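Local coordinates for protein carbonic anhydrase (Neosartorya fumigata, PDB 6LAC) that probably catalyses the reversible hydration of carbon dioxide to hydrogencarbonate as a zinc-dependent beta-class carbonic anhydrase, at residues L58-M62 against N138-Q142; Y90-S96 against D131-E136; W21-Q27 against S45-E51. The protein carries 1 engineered substitution. One frame throughout, in Å; residues are numbered along the deposited sequence.

Contact 1: residues L58-M62 against N138-Q142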
ATOM      1  N   LEU A  58       2.456  -0.031  -6.799  1.00 10.66           N
ATOM      2  CA  LEU A  58       2.343   0.387  -8.206  1.00 10.49           C
ATOM      3  C   LEU A  58       1.586  -0.665  -9.004  1.00  9.83           C
ATOM      4  O   LEU A  58       2.037  -1.809  -9.081  1.00 10.93           O
ATOM      5  CB  LEU A  58       3.727   0.568  -8.808  1.00 11.60           C
ATOM      6  CG  LEU A  58       4.612   1.655  -8.206  1.00 12.12           C
ATOM      7  CD1 LEU A  58       6.012   1.565  -8.787  1.00 14.05           C
ATOM      8  CD2 LEU A  58       3.995   3.026  -8.456  1.00 15.16           C
ATOM      9  N   GLY A  59       0.513  -0.269  -9.642  1.00  9.26           N
ATOM     10  CA  GLY A  59      -0.209  -1.154 -10.572  1.00 10.50           C
ATOM     11  C   GLY A  59      -0.857  -2.352  -9.906  1.00 10.97           C
ATOM     12  O   GLY A  59      -1.235  -3.274 -10.641  1.00 11.13           O
ATOM     13  N   ASN A  60      -1.026  -2.379  -8.602  1.00 10.05           N
ATOM     14  CA  ASN A  60      -1.559  -3.568  -7.879  1.00  9.42           C
ATOM     15  C   ASN A  60      -0.791  -4.787  -8.343  1.00 11.30           C
ATOM     16  O   ASN A  60      -1.389  -5.874  -8.587  1.00 11.49           O
ATOM     17  CB  ASN A  60      -3.078  -3.738  -7.976  1.00  9.36           C
ATOM     18  CG  ASN A  60      -3.679  -3.628  -9.355  1.00  9.35           C
ATOM     19  OD1 ASN A  60      -4.067  -2.531  -9.775  1.00  9.98           O
ATOM     20  ND2 ASN A  60      -3.874  -4.753 -10.047  1.00  9.70           N
ATOM     21  N   MET A  61       0.522  -4.679  -8.445  1.00 11.22           N
ATOM     22  CA  MET A  61       1.418  -5.766  -8.841  1.00 12.02           C
ATOM     23  C   MET A  61       2.187  -6.314  -7.667  1.00 13.53           C
ATOM     24  O   MET A  61       2.387  -5.638  -6.665  1.00 14.86           O
ATOM     25  CB  MET A  61       2.418  -5.304  -9.912  1.00 13.01           C
ATOM     26  CG  MET A  61       1.760  -4.797 -11.176  1.00 13.43           C
ATOM     27  SD  MET A  61       3.071  -4.544 -12.377  1.00 18.00           S
ATOM     28  CE  MET A  61       2.126  -3.650 -13.596  1.00 22.87           C
ATOM     29  N   MET A  62       2.486  -7.589  -7.779  1.00 14.23           N
ATOM     30  CA  MET A  62       3.502  -8.245  -6.933  1.00 14.59           C
ATOM     31  C   MET A  62       4.627  -8.691  -7.862  1.00 14.33           C
ATOM     32  O   MET A  62       4.415  -9.445  -8.841  1.00 16.61           O
ATOM     33  CB  MET A  62       2.892  -9.445  -6.220  1.00 16.02           C
ATOM     34  CG  MET A  62       1.743  -9.043  -5.349  1.00 16.91           C
ATOM     35  SD  MET A  62       2.306  -8.240  -3.870  1.00 19.18           S
ATOM     36  CE  MET A  62       2.512  -9.760  -2.916  1.00 18.14           C
ATOM     37  N   ASN A 138      -4.141  -7.205 -16.420  1.00 11.33           N
ATOM     38  CA  ASN A 138      -3.106  -7.113 -15.370  1.00 10.91           C
ATOM     39  C   ASN A 138      -3.591  -7.876 -14.131  1.00 10.06           C
ATOM     40  O   ASN A 138      -2.798  -8.581 -13.529  1.00 11.12           O
ATOM     41  CB  ASN A 138      -2.760  -5.663 -15.109  1.00 10.62           C
ATOM     42  CG  ASN A 138      -1.680  -5.480 -14.092  1.00 11.28           C
ATOM     43  OD1 ASN A 138      -0.618  -6.070 -14.237  1.00 12.38           O
ATOM     44  ND2 ASN A 138      -1.984  -4.657 -13.080  1.00 13.08           N
ATOM     45  N   VAL A 139      -4.831  -7.683 -13.733  1.00 10.56           N
ATOM     46  CA  VAL A 139      -5.358  -8.442 -12.554  1.00 10.43           C
ATOM     47  C   VAL A 139      -5.244  -9.938 -12.823  1.00 11.75           C
ATOM     48  O   VAL A 139      -4.679 -10.654 -11.978  1.00 11.91           O
ATOM     49  CB  VAL A 139      -6.795  -8.063 -12.209  1.00 11.10           C
ATOM     50  CG1 VAL A 139      -7.311  -8.956 -11.093  1.00 11.22           C
ATOM     51  CG2 VAL A 139      -6.903  -6.595 -11.777  1.00 11.09           C
ATOM     52  N   LEU A 140      -5.656 -10.393 -13.994  1.00 11.89           N
ATOM     53  CA  LEU A 140      -5.625 -11.853 -14.273  1.00 12.23           C
ATOM     54  C   LEU A 140      -4.200 -12.337 -14.215  1.00 13.62           C
ATOM     55  O   LEU A 140      -3.950 -13.401 -13.619  1.00 13.65           O
ATOM     56  CB  LEU A 140      -6.238 -12.089 -15.634  1.00 15.73           C
ATOM     57  CG  LEU A 140      -7.751 -11.975 -15.721  1.00 21.15           C
ATOM     58  CD1 LEU A 140      -8.172 -12.022 -17.188  1.00 23.42           C
ATOM     59  CD2 LEU A 140      -8.449 -13.059 -14.914  1.00 23.84           C
ATOM     60  N   GLU A 141      -3.263 -11.619 -14.830  1.00 13.51           N
ATOM     61  CA  GLU A 141      -1.864 -12.104 -14.860  1.00 13.76           C
ATOM     62  C   GLU A 141      -1.256 -11.988 -13.479  1.00 13.00           C
ATOM     63  O   GLU A 141      -0.479 -12.882 -13.089  1.00 14.00           O
ATOM     64  CB  GLU A 141      -1.097 -11.358 -15.952  1.00 16.76           C
ATOM     65  CG  GLU A 141      -1.659 -11.671 -17.330  1.00 22.67           C
ATOM     66  CD  GLU A 141      -1.127 -12.880 -18.076  1.00 27.25           C
ATOM     67  OE1 GLU A 141      -0.816 -13.915 -17.414  1.00 27.39           O
ATOM     68  OE2 GLU A 141      -1.012 -12.782 -19.337  1.00 28.14           O
ATOM     69  N   GLN A 142      -1.586 -10.990 -12.680  1.00 12.51           N
ATOM     70  CA  GLN A 142      -1.040 -10.955 -11.309  1.00 12.29           C
ATOM     71  C   GLN A 142      -1.581 -12.117 -10.464  1.00 11.70           C
ATOM     72  O   GLN A 142      -0.845 -12.662  -9.674  1.00 11.89           O
ATOM     73  CB  GLN A 142      -1.365  -9.624 -10.638  1.00 12.32           C
ATOM     74  CG  GLN A 142      -0.638  -8.436 -11.268  1.00 13.55           C
ATOM     75  CD  GLN A 142       0.848  -8.560 -11.164  1.00 13.91           C
ATOM     76  OE1 GLN A 142       1.379  -8.881 -10.126  1.00 13.78           O
ATOM     77  NE2 GLN A 142       1.569  -8.279 -12.243  1.00 20.33           N
TER
HETATM   78  O   HOH W   1      -4.800  -3.914 -12.903  1.00 10.97           O
HETATM   79  O   HOH W   2       4.315  -9.263 -11.677  1.00 24.12           O
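Two amide side chains one helical turn apart, Asn138 and Gln142, grip the backbone of the loop 58-62. Direct hydrogen bonds come first: Asn138 ND2 donates to Gly59 O (2.9 Å), and Met62 N donates to Gln142 OE1 (2.9 Å). Water then completes both grips. Water 1 accepts from Asn60 ND2 (3.1 Å) and Asn138 ND2 (2.9 Å), while water 2 donates to Met62 O (2.8 Å) and accepts from Gln142 NE2 (3.0 Å). Between the two direct bonds lie van der Waals contacts, with Met61 CG 3.6 Å from Gln142 NE2 and Met61 CE 3.7 Å from Asn138 OD1. Asn60 O, buried beside Gln142 CG at 3.8 Å, has no polar partner. Gly59 and Asn60 both take positive phi, turning the chain sharply after strand 52-57. Asn60 packs on the zinc ligand Cys34, its side chain about 5 Å from the metal at nearest atoms: a loop bordering the zinc site of a beta-class carbonic anhydrase, tied to helix 127-148.

Contact 2: residues Y90-S96 against D131-E136; sequences YGCHIAS and DRALVE. With ZN (zinc ion), chain C.
A loop without regular structure, 90-96, curls over one face of the helical segment 131-136. The closest CA pairs are Tyr90 with Arg132 (5.8 Å), Ala95 with Val135 (5.6 Å) and Ser96 with Asp131 (4.9 Å). Gly91, at phi/psi 91/-2, turns the chain, and Ala95 centres an inverse gamma turn. Val135 (t) is the bump that fills the loop's concave side: its CG2 lies 3.9 Å from Cys92 CB and 3.6 Å from Ala95 O, its CG1 4.2 Å from Tyr90 N. Leu134 (t, p) presses CD2 against the turn, 3.7 Å from Ala95 C and 3.6 Å from Ser96 N. The Tyr90 ring (chi1 m) slants across the helix. The Arg132 guanidinium lies flat on one ring face in a cation-pi stack, planes at 14°, with CZ 3.7 Å from the ring centroid; Tyr90 OH donates to Glu136 OE2 (2.6 Å). Inside the loop, Ala95 N donates to Cys92 SG (3.3 Å), and that sulfur binds zinc at 2.3 Å. Cys34, Asp36 and His89 complete the site; aspartate ligation is characteristic of the closed, type II state of beta-class carbonic anhydrases. Arg132 also salt-bridges Asp169, and Asp131 OD1 accepts from Gly97 N. The loop follows strand 83-89 and the helical segment is part of helix 127-148: Tyr90 and Val135 pack on Val167 of strand 162-169, Ala95 and Leu134 on helix 107-117.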
ATOM      1  N   TYR A  90     -10.497   0.570 -12.707  1.00 11.63           N
ATOM      2  CA  TYR A  90     -10.648   1.356 -13.949  1.00 12.96           C
ATOM      3  C   TYR A  90     -10.161   2.796 -13.755  1.00 12.68           C
ATOM      4  O   TYR A  90     -10.435   3.403 -12.725  1.00 13.47           O
ATOM      5  CB  TYR A  90     -12.068   1.264 -14.483  1.00 12.83           C
ATOM      6  CG  TYR A  90     -12.511  -0.148 -14.812  1.00 12.62           C
ATOM      7  CD1 TYR A  90     -11.864  -0.914 -15.772  1.00 14.08           C
ATOM      8  CD2 TYR A  90     -13.612  -0.696 -14.198  1.00 15.06           C
ATOM      9  CE1 TYR A  90     -12.267  -2.214 -16.058  1.00 13.75           C
ATOM     10  CE2 TYR A  90     -14.033  -1.991 -14.462  1.00 15.87           C
ATOM     11  CZ  TYR A  90     -13.381  -2.731 -15.414  1.00 14.47           C
ATOM     12  OH  TYR A  90     -13.869  -4.000 -15.669  1.00 17.08           O
ATOM     13  N   GLY A  91      -9.506   3.303 -14.788  1.00 12.17           N
ATOM     14  CA  GLY A  91      -8.916   4.645 -14.769  1.00 13.27           C
ATOM     15  C   GLY A  91      -7.495   4.683 -14.292  1.00 14.20           C
ATOM     16  O   GLY A  91      -6.906   5.775 -14.186  1.00 16.37           O
ATOM     17  N   CYS A  92      -6.931   3.544 -13.896  1.00 12.48           N
ATOM     18  CA  CYS A  92      -5.511   3.413 -13.498  1.00 12.56           C
ATOM     19  C   CYS A  92      -4.613   4.159 -14.469  1.00 13.03           C
ATOM     20  O   CYS A  92      -4.719   3.973 -15.665  1.00 15.16           O
ATOM     21  CB  CYS A  92      -5.187   1.929 -13.487  1.00 11.55           C
ATOM     22  SG  CYS A  92      -3.584   1.552 -12.718  1.00 11.43           S
ATOM     23  N   HIS A  93      -3.686   4.971 -13.989  1.00 13.81           N
ATOM     24  CA  HIS A  93      -2.691   5.662 -14.824  1.00 16.18           C
ATOM     25  C   HIS A  93      -1.488   4.777 -15.030  1.00 16.24           C
ATOM     26  O   HIS A  93      -0.728   4.919 -16.013  1.00 23.30           O
ATOM     27  CB  HIS A  93      -2.304   7.024 -14.231  1.00 18.66           C
ATOM     28  CG  HIS A  93      -3.452   7.948 -14.155  1.00 22.41           C
ATOM     29  ND1 HIS A  93      -3.895   8.707 -15.216  1.00 33.92           N
ATOM     30  CD2 HIS A  93      -4.299   8.203 -13.144  1.00 30.87           C
ATOM     31  CE1 HIS A  93      -4.961   9.400 -14.845  1.00 30.95           C
ATOM     32  NE2 HIS A  93      -5.227   9.111 -13.591  1.00 35.00           N
ATOM     33  N   ILE A  94      -1.288   3.773 -14.182  1.00 16.47           N
ATOM     34  CA  ILE A  94      -0.117   2.891 -14.305  1.00 15.32           C
ATOM     35  C   ILE A  94      -0.448   1.806 -15.337  1.00 16.30           C
ATOM     36  O   ILE A  94       0.359   1.619 -16.310  1.00 19.63           O
ATOM     37  CB  ILE A  94       0.304   2.396 -12.904  1.00 15.94           C
ATOM     38  CG1 ILE A  94       0.798   3.550 -12.034  1.00 15.47           C
ATOM     39  CG2 ILE A  94       1.329   1.300 -13.019  1.00 15.24           C
ATOM     40  CD1 ILE A  94       0.867   3.199 -10.583  1.00 16.00           C
ATOM     41  N   ALA A  95      -1.512   1.020 -15.176  1.00 16.33           N
ATOM     42  CA  ALA A  95      -1.911  -0.018 -16.173  1.00 17.04           C
ATOM     43  C   ALA A  95      -2.763   0.645 -17.254  1.00 16.99           C
ATOM     44  O   ALA A  95      -3.975   0.541 -17.236  1.00 15.25           O
ATOM     45  CB  ALA A  95      -2.574  -1.192 -15.515  1.00 16.18           C
ATOM     46  N   SER A  96      -2.094   1.422 -18.106  1.00 20.42           N
ATOM     47  CA  SER A  96      -2.788   2.258 -19.112  1.00 21.63           C
ATOM     48  C   SER A  96      -1.819   2.564 -20.236  1.00 22.76           C
ATOM     49  O   SER A  96      -0.605   2.479 -20.050  1.00 23.04           O
ATOM     50  CB  SER A  96      -3.392   3.529 -18.569  1.00 25.97           C
ATOM     51  OG  SER A  96      -2.504   4.630 -18.624  1.00 34.31           O
ATOM     52  N   ASP A 131      -7.744   0.635 -22.306  1.00 16.77           N
ATOM     53  CA  ASP A 131      -7.133   0.826 -20.963  1.00 14.62           C
ATOM     54  C   ASP A 131      -7.919  -0.023 -19.979  1.00 14.73           C
ATOM     55  O   ASP A 131      -7.250  -0.683 -19.107  1.00 13.69           O
ATOM     56  CB  ASP A 131      -7.209   2.270 -20.528  1.00 15.11           C
ATOM     57  CG  ASP A 131      -6.173   3.120 -21.221  1.00 17.37           C
ATOM     58  OD1 ASP A 131      -5.155   2.610 -21.702  1.00 18.39           O
ATOM     59  OD2 ASP A 131      -6.362   4.354 -21.133  1.00 20.48           O
ATOM     60  N   ARG A 132      -9.214  -0.156 -20.100  1.00 14.39           N
ATOM     61  CA  ARG A 132     -10.013  -0.992 -19.184  1.00 14.96           C
ATOM     62  C   ARG A 132      -9.609  -2.451 -19.357  1.00 14.75           C
ATOM     63  O   ARG A 132      -9.487  -3.166 -18.371  1.00 13.98           O
ATOM     64  CB  ARG A 132     -11.496  -0.801 -19.477  1.00 15.98           C
ATOM     65  CG  ARG A 132     -12.020   0.553 -19.039  1.00 16.66           C
ATOM     66  CD  ARG A 132     -13.452   0.762 -19.412  1.00 18.40           C
ATOM     67  NE  ARG A 132     -14.358   0.138 -18.506  1.00 21.22           N
ATOM     68  CZ  ARG A 132     -14.852   0.705 -17.393  1.00 19.32           C
ATOM     69  NH1 ARG A 132     -14.485   1.913 -16.984  1.00 20.59           N
ATOM     70  NH2 ARG A 132     -15.707   0.031 -16.689  1.00 20.51           N
ATOM     71  N   ALA A 133      -9.435  -2.908 -20.581  1.00 15.77           N
ATOM     72  CA  ALA A 133      -8.953  -4.283 -20.827  1.00 15.05           C
ATOM     73  C   ALA A 133      -7.578  -4.481 -20.213  1.00 14.99           C
ATOM     74  O   ALA A 133      -7.320  -5.535 -19.644  1.00 14.68           O
ATOM     75  CB  ALA A 133      -8.979  -4.549 -22.316  1.00 15.56           C
ATOM     76  N   LEU A 134      -6.659  -3.529 -20.320  1.00 14.42           N
ATOM     77  CA  LEU A 134      -5.326  -3.690 -19.754  1.00 14.47           C
ATOM     78  C   LEU A 134      -5.430  -3.798 -18.241  1.00 12.94           C
ATOM     79  O   LEU A 134      -4.751  -4.650 -17.630  1.00 13.41           O
ATOM     80  CB  LEU A 134      -4.486  -2.488 -20.156  1.00 15.70           C
ATOM     81  CG  LEU A 134      -3.003  -2.669 -19.972  1.00 19.01           C
ATOM     82  CD1 LEU A 134      -2.446  -3.823 -20.827  1.00 21.38           C
ATOM     83  CD2 LEU A 134      -2.305  -1.359 -20.339  1.00 19.40           C
ATOM     84  N   VAL A 135      -6.309  -3.037 -17.620  1.00 10.98           N
ATOM     85  CA  VAL A 135      -6.511  -3.181 -16.142  1.00 11.07           C
ATOM     86  C   VAL A 135      -6.908  -4.630 -15.825  1.00 10.79           C
ATOM     87  O   VAL A 135      -6.415  -5.224 -14.861  1.00 10.68           O
ATOM     88  CB  VAL A 135      -7.539  -2.167 -15.651  1.00 11.16           C
ATOM     89  CG1 VAL A 135      -8.079  -2.508 -14.301  1.00 11.62           C
ATOM     90  CG2 VAL A 135      -6.956  -0.763 -15.637  1.00 11.83           C
ATOM     91  N   GLU A 136      -7.885  -5.156 -16.551  1.00 11.33           N
ATOM     92  CA  GLU A 136      -8.425  -6.513 -16.287  1.00 10.92           C
ATOM     93  C   GLU A 136      -7.341  -7.549 -16.521  1.00 11.57           C
ATOM     94  O   GLU A 136      -7.200  -8.501 -15.719  1.00 11.75           O
ATOM     95  CB  GLU A 136      -9.632  -6.789 -17.201  1.00 13.16           C
ATOM     96  CG  GLU A 136     -10.813  -5.883 -16.935  1.00 14.16           C
ATOM     97  CD  GLU A 136     -11.884  -5.821 -18.008  1.00 17.02           C
ATOM     98  OE1 GLU A 136     -11.705  -6.531 -19.012  1.00 18.61           O
ATOM     99  OE2 GLU A 136     -12.855  -5.033 -17.833  1.00 17.29           O
TER
HETATM  100 ZN    ZN C 201      -3.814   2.258 -10.529  1.00 10.25          ZN

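Contact 3: residues W21-Q27 against S45-E51; sequences WRRQPGQ and SGLPADE
Glu51 closes the 3-10 turn 49-51 (Glu51 N to Pro48 O, 3.0 Å) and, with chi1 m and chi2 t, turns its carboxylate to the loop 21-27; nearest CA pairs are Gln27 with Glu51 (5.9 Å) and Arg22 with Leu47 (7.2 Å). Arg22 (chi1 to chi3 all t) forms a two-pronged salt bridge: NE donates to Glu51 OE1 and NH2 to Glu51 OE2, both 2.8 Å. Gly26 N, at positive phi, also donates to Glu51 OE2 (2.8 Å). Water 3 accepts from Gln27 N (3.0 Å) and hydrogen-bonds Glu51 OE1 (2.7 Å) and Gln24 O (2.8 Å). At the other end Trp21 NE1 (chi1 p) donates to Ser45 O (2.8 Å), with Trp21 CD1 3.9 Å from Leu47 CD1. Leu47 N donates to Ser45 OG (3.1 Å), an ST turn; that hydroxyl is hydrogen-bonded to Leu42 O. These loops flank strand 29-34: Glu51 pairs its backbone with Val29, Leu47 packs on Trp31, Trp21 on Val85 of strand 83-89, and Ala49 on engineered Ala39 of the second subunit.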
ATOM      1  N   TRP A  21     -14.042 -14.234  -0.591  1.00 17.29           N
ATOM      2  CA  TRP A  21     -12.985 -14.062   0.434  1.00 16.72           C
ATOM      3  C   TRP A  21     -13.537 -13.705   1.808  1.00 15.53           C
ATOM      4  O   TRP A  21     -12.746 -13.370   2.735  1.00 16.89           O
ATOM      5  CB  TRP A  21     -11.990 -13.000  -0.024  1.00 14.56           C
ATOM      6  CG  TRP A  21     -12.636 -11.735  -0.511  1.00 13.80           C
ATOM      7  CD1 TRP A  21     -12.979 -10.663   0.252  1.00 15.40           C
ATOM      8  CD2 TRP A  21     -12.959 -11.392  -1.862  1.00 14.34           C
ATOM      9  NE1 TRP A  21     -13.498  -9.680  -0.537  1.00 15.13           N
ATOM     10  CE2 TRP A  21     -13.475 -10.084  -1.830  1.00 15.17           C
ATOM     11  CE3 TRP A  21     -12.855 -12.041  -3.088  1.00 16.89           C
ATOM     12  CZ2 TRP A  21     -13.889  -9.411  -2.970  1.00 16.42           C
ATOM     13  CZ3 TRP A  21     -13.248 -11.383  -4.234  1.00 17.45           C
ATOM     14  CH2 TRP A  21     -13.782 -10.088  -4.158  1.00 16.17           C
ATOM     15  N   ARG A  22     -14.851 -13.751   2.026  1.00 19.72           N
ATOM     16  CA  ARG A  22     -15.410 -13.554   3.382  1.00 19.53           C
ATOM     17  C   ARG A  22     -16.545 -14.563   3.619  1.00 23.27           C
ATOM     18  O   ARG A  22     -17.667 -14.115   3.905  1.00 26.67           O
ATOM     19  CB  ARG A  22     -15.886 -12.122   3.629  1.00 19.27           C
ATOM     20  CG  ARG A  22     -15.951 -11.736   5.096  1.00 19.65           C
ATOM     21  CD  ARG A  22     -16.855 -10.602   5.477  1.00 21.79           C
ATOM     22  NE  ARG A  22     -16.641 -10.240   6.863  1.00 22.99           N
ATOM     23  CZ  ARG A  22     -17.591  -9.879   7.737  1.00 27.63           C
ATOM     24  NH1 ARG A  22     -18.864  -9.836   7.381  1.00 29.16           N
ATOM     25  NH2 ARG A  22     -17.270  -9.621   8.990  1.00 26.00           N
ATOM     26  N   ARG A  23     -16.243 -15.852   3.559  1.00 23.84           N
ATOM     27  CA  ARG A  23     -17.270 -16.890   3.887  1.00 25.86           C
ATOM     28  C   ARG A  23     -17.497 -16.905   5.404  1.00 32.02           C
ATOM     29  O   ARG A  23     -18.581 -17.371   5.826  1.00 32.40           O
ATOM     30  CB  ARG A  23     -16.883 -18.253   3.305  1.00 29.06           C
ATOM     31  CG  ARG A  23     -16.693 -18.271   1.794  1.00 30.51           C
ATOM     32  CD  ARG A  23     -17.873 -17.789   0.974  1.00 33.83           C
ATOM     33  NE  ARG A  23     -17.734 -18.147  -0.434  1.00 34.69           N
ATOM     34  CZ  ARG A  23     -18.541 -17.738  -1.408  1.00 37.68           C
ATOM     35  NH1 ARG A  23     -19.576 -16.959  -1.134  1.00 37.64           N
ATOM     36  NH2 ARG A  23     -18.307 -18.107  -2.657  1.00 39.23           N
ATOM     37  N   GLN A  24     -16.555 -16.442   6.234  1.00 30.31           N
ATOM     38  CA  GLN A  24     -16.836 -16.248   7.685  1.00 33.97           C
ATOM     39  C   GLN A  24     -16.270 -14.916   8.155  1.00 31.85           C
ATOM     40  O   GLN A  24     -15.320 -14.400   7.561  1.00 34.03           O
ATOM     41  CB  GLN A  24     -16.275 -17.406   8.505  1.00 37.02           C
ATOM     42  CG  GLN A  24     -14.757 -17.433   8.589  1.00 38.57           C
ATOM     43  CD  GLN A  24     -14.238 -18.788   9.019  1.00 42.10           C
ATOM     44  OE1 GLN A  24     -13.909 -19.633   8.192  1.00 47.82           O
ATOM     45  NE2 GLN A  24     -14.162 -19.009  10.323  1.00 47.39           N
ATOM     46  N   PRO A  25     -16.864 -14.313   9.202  1.00 31.10           N
ATOM     47  CA  PRO A  25     -16.354 -13.076   9.779  1.00 32.03           C
ATOM     48  C   PRO A  25     -15.064 -13.314  10.572  1.00 27.78           C
ATOM     49  O   PRO A  25     -14.740 -14.465  10.887  1.00 28.09           O
ATOM     50  CB  PRO A  25     -17.480 -12.604  10.708  1.00 34.07           C
ATOM     51  CG  PRO A  25     -18.185 -13.884  11.101  1.00 34.73           C
ATOM     52  CD  PRO A  25     -18.093 -14.782   9.883  1.00 34.12           C
ATOM     53  N   GLY A  26     -14.356 -12.213  10.824  1.00 28.31           N
ATOM     54  CA  GLY A  26     -13.273 -12.076  11.813  1.00 25.40           C
ATOM     55  C   GLY A  26     -11.911 -12.555  11.331  1.00 24.78           C
ATOM     56  O   GLY A  26     -11.055 -12.717  12.184  1.00 24.77           O
ATOM     57  N   GLN A  27     -11.725 -12.875  10.049  1.00 22.04           N
ATOM     58  CA  GLN A  27     -10.414 -13.336   9.510  1.00 21.15           C
ATOM     59  C   GLN A  27      -9.753 -12.134   8.846  1.00 19.85           C
ATOM     60  O   GLN A  27     -10.410 -11.092   8.756  1.00 27.28           O
ATOM     61  CB  GLN A  27     -10.586 -14.480   8.512  1.00 22.25           C
ATOM     62  CG  GLN A  27     -11.578 -15.545   8.983  1.00 26.73           C
ATOM     63  CD  GLN A  27     -11.207 -16.122  10.324  1.00 28.84           C
ATOM     64  OE1 GLN A  27     -11.989 -16.067  11.287  1.00 32.42           O
ATOM     65  NE2 GLN A  27      -9.979 -16.608  10.417  1.00 30.41           N
ATOM     66  N   SER A  45     -15.186  -3.843  -1.029  1.00 15.16           N
ATOM     67  CA  SER A  45     -14.445  -5.093  -0.685  1.00 17.12           C
ATOM     68  C   SER A  45     -15.350  -6.130  -0.032  1.00 16.68           C
ATOM     69  O   SER A  45     -14.958  -7.321   0.005  1.00 18.52           O
ATOM     70  CB  SER A  45     -13.317  -4.800   0.240  1.00 16.02           C
ATOM     71  OG  SER A  45     -13.767  -4.345   1.504  1.00 15.62           O
ATOM     72  N   GLY A  46     -16.478  -5.730   0.545  1.00 17.06           N
ATOM     73  CA  GLY A  46     -17.278  -6.674   1.354  1.00 18.60           C
ATOM     74  C   GLY A  46     -16.651  -6.959   2.713  1.00 18.13           C
ATOM     75  O   GLY A  46     -17.089  -7.906   3.377  1.00 20.03           O
ATOM     76  N   LEU A  47     -15.600  -6.229   3.115  1.00 16.95           N
ATOM     77  CA  LEU A  47     -14.862  -6.476   4.360  1.00 16.70           C
ATOM     78  C   LEU A  47     -14.965  -5.273   5.272  1.00 17.07           C
ATOM     79  O   LEU A  47     -14.747  -4.144   4.836  1.00 18.32           O
ATOM     80  CB  LEU A  47     -13.381  -6.721   4.036  1.00 16.13           C
ATOM     81  CG  LEU A  47     -13.033  -8.012   3.298  1.00 15.86           C
ATOM     82  CD1 LEU A  47     -11.599  -7.996   2.777  1.00 16.27           C
ATOM     83  CD2 LEU A  47     -13.261  -9.203   4.200  1.00 16.14           C
ATOM     84  N   PRO A  48     -15.135  -5.470   6.575  1.00 17.56           N
ATOM     85  CA  PRO A  48     -14.894  -4.397   7.523  1.00 17.97           C
ATOM     86  C   PRO A  48     -13.406  -4.030   7.547  1.00 17.15           C
ATOM     87  O   PRO A  48     -12.595  -4.878   7.212  1.00 15.75           O
ATOM     88  CB  PRO A  48     -15.330  -4.955   8.877  1.00 19.85           C
ATOM     89  CG  PRO A  48     -15.269  -6.435   8.698  1.00 23.84           C
ATOM     90  CD  PRO A  48     -15.417  -6.755   7.223  1.00 19.39           C
ATOM     91  N   ALA A  49     -13.082  -2.799   7.907  1.00 16.86           N
ATOM     92  CA  ALA A  49     -11.696  -2.281   7.864  1.00 16.48           C
ATOM     93  C   ALA A  49     -10.764  -3.180   8.656  1.00 17.88           C
ATOM     94  O   ALA A  49      -9.583  -3.336   8.274  1.00 15.87           O
ATOM     95  CB  ALA A  49     -11.687  -0.863   8.377  1.00 17.75           C
ATOM     96  N   ASP A  50     -11.223  -3.726   9.785  1.00 17.18           N
ATOM     97  CA  ASP A  50     -10.318  -4.480  10.668  1.00 17.11           C
ATOM     98  C   ASP A  50     -10.005  -5.878  10.089  1.00 17.10           C
ATOM     99  O   ASP A  50      -9.096  -6.511  10.639  1.00 19.90           O
ATOM    100  CB  ASP A  50     -10.864  -4.566  12.107  1.00 19.68           C
ATOM    101  CG  ASP A  50     -12.176  -5.292  12.309  1.00 22.55           C
ATOM    102  OD1 ASP A  50     -12.730  -5.871  11.360  1.00 26.97           O
ATOM    103  OD2 ASP A  50     -12.668  -5.241  13.468  1.00 30.29           O
ATOM    104  N   GLU A  51     -10.654  -6.289   9.011  1.00 15.09           N
ATOM    105  CA  GLU A  51     -10.356  -7.585   8.372  1.00 15.08           C
ATOM    106  C   GLU A  51      -9.409  -7.385   7.186  1.00 13.79           C
ATOM    107  O   GLU A  51      -9.122  -8.327   6.458  1.00 14.72           O
ATOM    108  CB  GLU A  51     -11.650  -8.267   7.934  1.00 15.85           C
ATOM    109  CG  GLU A  51     -12.485  -8.707   9.137  1.00 17.19           C
ATOM    110  CD  GLU A  51     -13.734  -9.484   8.769  1.00 19.05           C
ATOM    111  OE1 GLU A  51     -13.935  -9.922   7.623  1.00 19.10           O
ATOM    112  OE2 GLU A  51     -14.579  -9.612   9.714  1.00 22.46           O
TER
HETATM  113  O   HOH W   3     -13.261 -12.570   7.478  1.00 23.22           O

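Contacts 1 and 2 share helix 127-148, which holds two loops flanking the zinc: contact 2 supplies the ligand Cys92, whereas contact 1 brings Asn60 close to the metal without binding it. Their centres lie 10 Å apart and they touch directly, Gly59 N meeting Ile94 CD1 at 3.6 Å and Asn138 ND2 meeting Ala95 CB at 4.3 Å. Contact 3 stands apart, joining two loops earlier in the chain; its centre is 22 Å from that of contact 1 and 26 Å from that of contact 2, on the opposite side of the chain's centre from the latter. Each contact has a segment residue on the second subunit: Leu58 in contact 1, Ile94 in contact 2 and Ala49 in contact 3.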